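Side-chain contacts in dehalogenase-like hydrolase (Ralstonia solanacearum, PDB 3UMB), which probably catalyses the hydrolytic dehalogenation of small (S)-2-haloalkanoic acids to the corresponding (R)-2-hydroxyalkanoic acids, as a member of the HAD-like hydrolase superfamily: residues A[39-42]-A[43-46]; A[219-222]-A[223-226]; A[84-87]-A[88-92]; A[177-181]-A[182-186]. One frame throughout, in Å; residues are numbered along the deposited sequence.

Interaction 1: A[39-42]-A[43-46]; sequences LWRD and RQID. With MG (magnesium ion), chain H.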
# COMPACT_ATOMS: atom_id res chain seq x y z
N LEU A 39 -8.71 -2.98 -9.63
CA LEU A 39 -7.25 -2.98 -9.81
C LEU A 39 -6.71 -1.56 -9.83
O LEU A 39 -5.66 -1.30 -9.28
CB LEU A 39 -6.82 -3.74 -11.07
CG LEU A 39 -5.33 -3.86 -11.35
CD1 LEU A 39 -4.60 -4.42 -10.13
CD2 LEU A 39 -5.08 -4.68 -12.65
N TRP A 40 -7.48 -0.66 -10.41
CA TRP A 40 -7.09 0.73 -10.57
C TRP A 40 -7.01 1.50 -9.25
O TRP A 40 -6.03 2.23 -9.00
CB TRP A 40 -8.11 1.38 -11.47
CG TRP A 40 -7.84 2.76 -11.86
CD1 TRP A 40 -6.68 3.47 -11.73
CD2 TRP A 40 -8.76 3.61 -12.50
NE1 TRP A 40 -6.84 4.74 -12.25
CE2 TRP A 40 -8.12 4.85 -12.72
CE3 TRP A 40 -10.12 3.45 -12.87
CZ2 TRP A 40 -8.78 5.92 -13.32
CZ3 TRP A 40 -10.76 4.52 -13.48
CH2 TRP A 40 -10.10 5.75 -13.69
N ARG A 41 -8.01 1.31 -8.39
CA ARG A 41 -8.02 1.90 -7.05
C ARG A 41 -6.88 1.33 -6.20
O ARG A 41 -6.15 2.08 -5.56
CB ARG A 41 -9.38 1.69 -6.38
CG ARG A 41 -9.53 2.24 -4.94
CD ARG A 41 -9.27 3.78 -4.82
NE ARG A 41 -9.37 4.23 -3.42
CZ ARG A 41 -8.91 5.40 -2.95
NH1 ARG A 41 -8.31 6.28 -3.76
NH2 ARG A 41 -9.04 5.69 -1.66
N ASP A 42 -6.71 0.01 -6.24
CA ASP A 42 -5.58 -0.64 -5.58
C ASP A 42 -4.26 0.01 -5.97
O ASP A 42 -3.50 0.44 -5.11
CB ASP A 42 -5.49 -2.13 -5.95
CG ASP A 42 -4.38 -2.89 -5.17
OD1 ASP A 42 -4.53 -3.06 -3.91
OD2 ASP A 42 -3.38 -3.34 -5.81
N ARG A 43 -3.97 0.05 -7.25
CA ARG A 43 -2.65 0.58 -7.68
C ARG A 43 -2.53 2.08 -7.46
O ARG A 43 -1.46 2.57 -7.16
CB ARG A 43 -2.27 0.16 -9.12
CG ARG A 43 -1.93 -1.34 -9.19
CD ARG A 43 -0.72 -1.66 -8.31
NE ARG A 43 0.11 -2.72 -8.85
CZ ARG A 43 -0.05 -4.03 -8.59
NH1 ARG A 43 0.79 -4.94 -9.09
NH2 ARG A 43 -1.06 -4.47 -7.83
N GLN A 44 -3.66 2.79 -7.53
CA GLN A 44 -3.61 4.24 -7.28
C GLN A 44 -3.09 4.51 -5.87
O GLN A 44 -2.15 5.26 -5.67
CB GLN A 44 -4.98 4.87 -7.55
CG GLN A 44 -5.13 6.31 -7.14
CD GLN A 44 -6.59 6.73 -7.09
OE1 GLN A 44 -7.40 6.09 -6.43
NE2 GLN A 44 -6.95 7.79 -7.87
N ILE A 45 -3.66 3.82 -4.91
CA ILE A 45 -3.25 3.94 -3.55
C ILE A 45 -1.88 3.31 -3.32
O ILE A 45 -1.05 3.91 -2.69
CB ILE A 45 -4.36 3.44 -2.65
CG1 ILE A 45 -5.52 4.43 -2.71
CG2 ILE A 45 -3.90 3.33 -1.19
CD1 ILE A 45 -5.12 5.88 -2.19
N ASP A 46 -1.62 2.14 -3.86
CA ASP A 46 -0.33 1.53 -3.71
C ASP A 46 0.76 2.51 -4.13
O ASP A 46 1.77 2.63 -3.44
CB ASP A 46 -0.21 0.29 -4.58
CG ASP A 46 -0.96 -0.88 -4.02
OD1 ASP A 46 -1.51 -0.73 -2.89
OD2 ASP A 46 -1.01 -1.92 -4.74
MG MG H . -3.12 -3.08 -2.09
O HOH W 1 -2.38 -4.57 -3.77
O HOH W 2 -5.40 -3.10 -1.45
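Arg41 and Gln44 meet one turn apart on helix 33-54: Arg41 NH1 donates to Gln44 OE1 at 2.8 Å, N-H...O angle 158°. The oxygen lies in the guanidinium plane, yet NH1 stands above the amide plane, and the two flat groups are turned 87° against each other. Ile45 closes the tight side, its CG1 lying 3.5 Å above the centre of one guanidinium face. The bend of Arg41 at chi2 (59°) folds the chain forward along the helix to this place. Gln44 NE2 is held in turn by Thr68 and Tyr95, which leaves OE1 turned to the arginine.

The other flank is polar and wetter, and its salt bridge is long. Asp42 OD2 and Asp46 OD2 stand 3.0 Å apart, two acceptors that would be expected to repel. Arg43 NH2 reaches Asp42 OD2 at 3.3 Å, while its NH1 pairs with Glu206 of the second subunit. Magnesium, bound by Asp42 OD1 at 2.3 Å and by two waters, probably offsets the negative charge. Asp46 OD1 lies 3.0 Å from the ion, and Asp42 of the second subunit binds it through its own OD1, which places this i, i+4 aspartate pair at an intersubunit magnesium site.

Interaction 2: A[219-222]-A[223-226]; sequences MRDL and LQFV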
# COMPACT_ATOMS: atom_id res chain seq x y z
N MSE A 219 -23.15 9.29 5.99
CA MSE A 219 -22.95 10.65 6.49
C MSE A 219 -23.92 11.10 7.55
O MSE A 219 -23.60 11.94 8.43
CB MSE A 219 -23.01 11.57 5.31
CG MSE A 219 -21.70 11.56 4.61
SE MSE A 219 -20.52 12.86 5.48
CE MSE A 219 -20.89 14.34 4.21
N ARG A 220 -25.11 10.53 7.47
CA ARG A 220 -26.17 10.84 8.38
C ARG A 220 -25.90 10.15 9.69
O ARG A 220 -26.24 10.68 10.74
CB ARG A 220 -27.50 10.43 7.76
CG ARG A 220 -27.79 11.18 6.45
CD ARG A 220 -29.06 10.72 5.69
NE ARG A 220 -28.89 9.41 5.06
CZ ARG A 220 -29.73 8.87 4.18
NH1 ARG A 220 -30.82 9.54 3.77
NH2 ARG A 220 -29.49 7.65 3.69
N ASP A 221 -25.24 8.99 9.69
CA ASP A 221 -24.75 8.48 10.97
C ASP A 221 -23.74 9.43 11.59
O ASP A 221 -23.68 9.51 12.83
CB ASP A 221 -24.17 7.07 10.85
CG ASP A 221 -25.23 6.01 10.61
OD1 ASP A 221 -26.37 6.13 11.16
OD2 ASP A 221 -24.93 5.06 9.87
N LEU A 222 -22.96 10.13 10.77
CA LEU A 222 -21.93 11.06 11.28
C LEU A 222 -22.58 12.23 12.02
O LEU A 222 -22.16 12.60 13.12
CB LEU A 222 -21.03 11.60 10.16
CG LEU A 222 -20.30 12.91 10.56
CD1 LEU A 222 -19.23 12.69 11.59
CD2 LEU A 222 -19.74 13.61 9.38
N LEU A 223 -23.60 12.82 11.37
CA LEU A 223 -24.49 13.82 12.00
C LEU A 223 -25.02 13.32 13.34
O LEU A 223 -24.92 14.04 14.34
CB LEU A 223 -25.66 14.14 11.06
CG LEU A 223 -26.43 15.45 11.29
CD1 LEU A 223 -25.54 16.68 11.53
CD2 LEU A 223 -27.38 15.70 10.09
N GLN A 224 -25.56 12.09 13.36
CA GLN A 224 -26.08 11.50 14.60
C GLN A 224 -25.04 11.77 15.69
O GLN A 224 -25.33 12.35 16.72
CB GLN A 224 -26.29 9.97 14.49
CG GLN A 224 -27.71 9.40 14.30
CD GLN A 224 -27.78 7.82 14.50
OE1 GLN A 224 -27.40 7.02 13.62
NE2 GLN A 224 -28.28 7.40 15.67
N PHE A 225 -23.80 11.36 15.39
CA PHE A 225 -22.72 11.24 16.37
C PHE A 225 -22.25 12.57 16.94
O PHE A 225 -21.96 12.68 18.14
CB PHE A 225 -21.54 10.48 15.72
CG PHE A 225 -20.20 10.73 16.35
CD1 PHE A 225 -19.71 9.89 17.34
CD2 PHE A 225 -19.40 11.77 15.91
CE1 PHE A 225 -18.47 10.12 17.91
CE2 PHE A 225 -18.14 11.99 16.47
CZ PHE A 225 -17.69 11.17 17.47
N VAL A 226 -22.13 13.57 16.06
CA VAL A 226 -21.75 14.91 16.48
C VAL A 226 -22.80 15.44 17.49
O VAL A 226 -22.49 15.71 18.67
CB VAL A 226 -21.63 15.89 15.25
CG1 VAL A 226 -21.09 17.25 15.70
CG2 VAL A 226 -20.73 15.31 14.16
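The backbone of 219-226 is regular alpha-helix from its first turn, with four successive i to i+4 bonds running from Leu223 N to Met219 O at 3.1 Å through to Val226 N to Leu222 O at 161°. On the buried side Leu222 carries the contact through one branch: its CD1 lies 4.0 Å from CG2 of Val226 and 4.4 Å from CD2 of Phe225. With CG of Leu222 placed opposite the backbone N (chi1 160°), the side chain leans along the helix toward the following turn. Val226 CG2 also sits 3.2 Å from Leu222 O, whose carbonyl already accepts the Val226 N-H. The Phe225 ring turns an edge to that same carbonyl, CD2 to Leu222 O being 4.0 Å.

This is the last helix of the chain, packed on the parallel sheet of the Rossmann-like HAD core: Leu222 touches Val178 and Phe196, while Leu222, Phe225 and Val226 all rest on Leu176. Met219, a selenomethionine, touches Ile198 and Asn104, and Leu223 packs on helix 104-112. Toward the outer side, Asp221 and Gln224 run alongside each other, pointing the same way. Asp221 OD2 turns back to accept from His217 N just before the helix.

Interaction 3: A[84-87]-A[88-92]; sequences GNHA and EATLM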
# COMPACT_ATOMS: atom_id res chain seq x y z
N GLY A 84 -6.31 3.41 -25.31
CA GLY A 84 -5.55 4.45 -25.98
C GLY A 84 -6.03 5.83 -25.51
O GLY A 84 -6.75 5.94 -24.52
N ASN A 85 -5.68 6.87 -26.25
CA ASN A 85 -5.96 8.23 -25.82
C ASN A 85 -7.46 8.51 -25.53
O ASN A 85 -7.78 9.03 -24.46
CB ASN A 85 -5.37 9.24 -26.81
CG ASN A 85 -3.86 9.14 -26.89
OD1 ASN A 85 -3.16 9.13 -25.87
ND2 ASN A 85 -3.33 9.08 -28.12
N HIS A 86 -8.37 8.12 -26.43
CA HIS A 86 -9.78 8.43 -26.20
C HIS A 86 -10.25 7.77 -24.91
O HIS A 86 -10.79 8.47 -24.06
CB HIS A 86 -10.72 8.07 -27.39
CG HIS A 86 -12.18 8.20 -27.06
ND1 HIS A 86 -12.88 9.39 -27.21
CD2 HIS A 86 -13.08 7.30 -26.57
CE1 HIS A 86 -14.14 9.21 -26.83
NE2 HIS A 86 -14.29 7.96 -26.43
N ALA A 87 -10.06 6.46 -24.74
CA ALA A 87 -10.70 5.77 -23.58
C ALA A 87 -10.08 6.24 -22.24
O ALA A 87 -10.75 6.31 -21.21
CB ALA A 87 -10.65 4.26 -23.71
N GLU A 88 -8.79 6.54 -22.29
CA GLU A 88 -8.06 7.19 -21.19
C GLU A 88 -8.65 8.57 -20.88
O GLU A 88 -9.10 8.80 -19.77
CB GLU A 88 -6.59 7.34 -21.58
CG GLU A 88 -5.78 8.10 -20.57
CD GLU A 88 -4.34 7.77 -20.66
OE1 GLU A 88 -4.01 6.57 -20.67
OE2 GLU A 88 -3.52 8.69 -20.73
N ALA A 89 -8.64 9.48 -21.86
CA ALA A 89 -9.27 10.79 -21.67
C ALA A 89 -10.68 10.63 -21.08
O ALA A 89 -11.01 11.25 -20.10
CB ALA A 89 -9.27 11.61 -22.98
N THR A 90 -11.48 9.74 -21.63
CA THR A 90 -12.86 9.57 -21.15
C THR A 90 -12.96 9.17 -19.71
O THR A 90 -13.90 9.56 -19.01
CB THR A 90 -13.60 8.48 -21.95
OG1 THR A 90 -13.69 8.88 -23.31
CG2 THR A 90 -15.02 8.27 -21.40
N LEU A 91 -12.02 8.35 -19.24
CA LEU A 91 -12.16 7.81 -17.88
C LEU A 91 -11.65 8.81 -16.89
O LEU A 91 -12.16 8.91 -15.80
CB LEU A 91 -11.43 6.47 -17.72
CG LEU A 91 -12.27 5.26 -18.15
CD1 LEU A 91 -11.43 3.98 -18.00
CD2 LEU A 91 -13.57 5.18 -17.32
N MSE A 92 -10.62 9.53 -17.31
CA MSE A 92 -10.06 10.63 -16.53
C MSE A 92 -11.10 11.79 -16.39
O MSE A 92 -11.41 12.19 -15.25
CB MSE A 92 -8.67 11.04 -17.10
CG MSE A 92 -7.45 10.01 -16.80
SE MSE A 92 -7.50 9.22 -14.98
CE MSE A 92 -6.85 10.84 -14.01
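Thr90 reaches back one turn to His86, and its side chain can be followed outward. CB lies 3.5 Å from His86 O and 3.7 Å from Ala87 O, above the preceding turn of backbone. At the tip, OG1 donates to His86 O at 3.0 Å, the chi1 of -62° setting the hydroxyl beside its own backbone N and over the carbonyl one turn earlier. The donor stands 47° out of the carbonyl plane, whereas Thr90 N meets the same oxygen at 2.8 Å nearly head-on, so His86 O is gripped by two donors from one residue. OG1 also lies 3.3 Å above one face of the His86 imidazole, offset toward its rim.

Such a hydroxyl-to-i-4-carbonyl bond is a common feature of serine and threonine within alpha-helices; here it falls in the first turns of helix 85-96, with Gly84 as the N-cap residue. The flank of this helix toward the protein packs on two others: Thr90 and Leu91 both touch Arg24 of helix 19-28, Ala87 and Leu91 touch Leu28 there, and Glu88 touches Val69 of helix 64-78. Glu88 keeps CB 3.3 Å from Gly84 O, then extends away to a salt bridge with Arg73.

Interaction 4: A[177-181]-A[182-186]; sequences FVSSN and GWDAC
Asp184 meets both Ser179 and Phe177 at the carboxy-terminal end of strand 175-179. Its OD2 lies 3.2 Å from Ser179 OG, a bond left unsettled because the serine proton also has Asp10 OD2 within reach. OG itself accepts from Asn181 N at 3.1 Å and 171°, closing an ST turn that bends the chain from strand into helix. Phe177 CZ comes within 3.6 Å of Asp184 OD1, the ring and carboxylate planes standing 71° apart.

Alongside, Asn181 CB rests over the five-membered ring of Trp183, 3.8 Å from its centroid, a CH-pi contact with the amide almost parallel to the indole. The Trp183 chi1 of 57°, with CG between backbone N and carbonyl carbon, folds the indole back beneath the asparagine. Asn181 O takes the Ala185 N-H at 3.0 Å, starting helix 182-191 in this beta-alpha-beta unit.

Farther out, water 4 links Asn181 ND2 to Asp184 OD2, Lys155 forms a salt bridge with OD2, and Tyr161 bonds OD1. Arg49 makes a cation-pi contact with Trp183. With a lysine, a water and a tyrosine converging on the buried carboxylate, both its oxygens are satisfied and its orientation is probably well fixed.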
# COMPACT_ATOMS: atom_id res chain seq x y z
N PHE A 177 -12.22 14.27 12.35
CA PHE A 177 -11.70 13.81 11.08
C PHE A 177 -12.60 12.70 10.57
O PHE A 177 -12.78 11.67 11.22
CB PHE A 177 -10.28 13.31 11.26
CG PHE A 177 -9.66 12.89 9.97
CD1 PHE A 177 -9.00 13.82 9.18
CD2 PHE A 177 -9.81 11.58 9.50
CE1 PHE A 177 -8.48 13.42 7.93
CE2 PHE A 177 -9.30 11.18 8.29
CZ PHE A 177 -8.61 12.09 7.49
N VAL A 178 -13.13 12.90 9.37
CA VAL A 178 -14.07 11.98 8.75
C VAL A 178 -13.50 11.39 7.46
O VAL A 178 -13.09 12.13 6.57
CB VAL A 178 -15.39 12.70 8.41
CG1 VAL A 178 -16.39 11.72 7.74
CG2 VAL A 178 -15.97 13.33 9.68
N SER A 179 -13.46 10.06 7.40
CA SER A 179 -13.03 9.32 6.18
C SER A 179 -13.85 8.07 5.93
O SER A 179 -14.35 7.47 6.85
CB SER A 179 -11.58 8.85 6.31
OG SER A 179 -11.14 8.41 5.02
N SER A 180 -13.98 7.69 4.67
CA SER A 180 -14.49 6.38 4.31
C SER A 180 -13.49 5.24 4.37
O SER A 180 -13.86 4.07 4.33
CB SER A 180 -14.99 6.40 2.90
OG SER A 180 -16.29 6.87 2.98
N ASN A 181 -12.22 5.58 4.41
CA ASN A 181 -11.22 4.56 4.25
C ASN A 181 -10.77 4.23 5.66
O ASN A 181 -10.32 5.09 6.42
CB ASN A 181 -10.11 5.09 3.37
CG ASN A 181 -10.56 5.30 1.94
OD1 ASN A 181 -11.20 4.45 1.39
ND2 ASN A 181 -10.18 6.42 1.34
N GLY A 182 -10.97 2.98 6.03
CA GLY A 182 -10.56 2.51 7.36
C GLY A 182 -9.12 2.84 7.69
O GLY A 182 -8.83 3.27 8.80
N TRP A 183 -8.22 2.68 6.72
CA TRP A 183 -6.80 2.94 6.99
C TRP A 183 -6.61 4.41 7.38
O TRP A 183 -5.80 4.74 8.24
CB TRP A 183 -5.91 2.54 5.80
CG TRP A 183 -6.24 3.19 4.47
CD1 TRP A 183 -7.02 2.65 3.48
CD2 TRP A 183 -5.82 4.47 4.00
NE1 TRP A 183 -7.16 3.55 2.45
CE2 TRP A 183 -6.40 4.66 2.72
CE3 TRP A 183 -5.03 5.49 4.53
CZ2 TRP A 183 -6.17 5.81 1.94
CZ3 TRP A 183 -4.84 6.68 3.78
CH2 TRP A 183 -5.42 6.82 2.50
N ASP A 184 -7.36 5.29 6.75
CA ASP A 184 -7.23 6.71 6.97
C ASP A 184 -7.86 7.11 8.31
O ASP A 184 -7.26 7.90 9.05
CB ASP A 184 -7.89 7.44 5.80
CG ASP A 184 -7.47 8.90 5.69
OD1 ASP A 184 -6.53 9.38 6.39
OD2 ASP A 184 -8.11 9.56 4.85
N ALA A 185 -9.01 6.53 8.68
CA ALA A 185 -9.58 6.83 10.04
C ALA A 185 -8.56 6.47 11.08
O ALA A 185 -8.35 7.20 12.06
CB ALA A 185 -10.90 6.08 10.31
N CYS A 186 -7.91 5.34 10.85
CA CYS A 186 -6.91 4.80 11.79
C CYS A 186 -5.64 5.66 11.84
O CYS A 186 -5.08 5.90 12.91
CB CYS A 186 -6.55 3.38 11.36
SG CYS A 186 -7.82 2.14 11.77
O HOH W 3 -12.35 0.96 4.31
O HOH W 4 -8.65 8.25 2.44

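How the interactions relate
Interactions 1, 2 and 3 are successive turns within single helices, whereas interaction 4 spans a strand-to-helix turn near the centre of the chain. Interaction 3 is the surface contact; the others are partly buried. Interactions 1 and 3 belong to neighbouring helices and meet where Trp40 CZ2 lies 3.9 Å from Met92 SE. Interaction 4 touches both interaction 1 and interaction 2: Arg41 and Ile45 touch Asn181 and Trp183, and Val178, on the other side of its strand from Phe177 and Ser179, meets Leu222. Their chemistry follows position: metal and ion pairs at the subunit interface, apolar packing against the sheet, a backbone-directed hydroxyl at the surface, and a carboxylate network around buried Asp184.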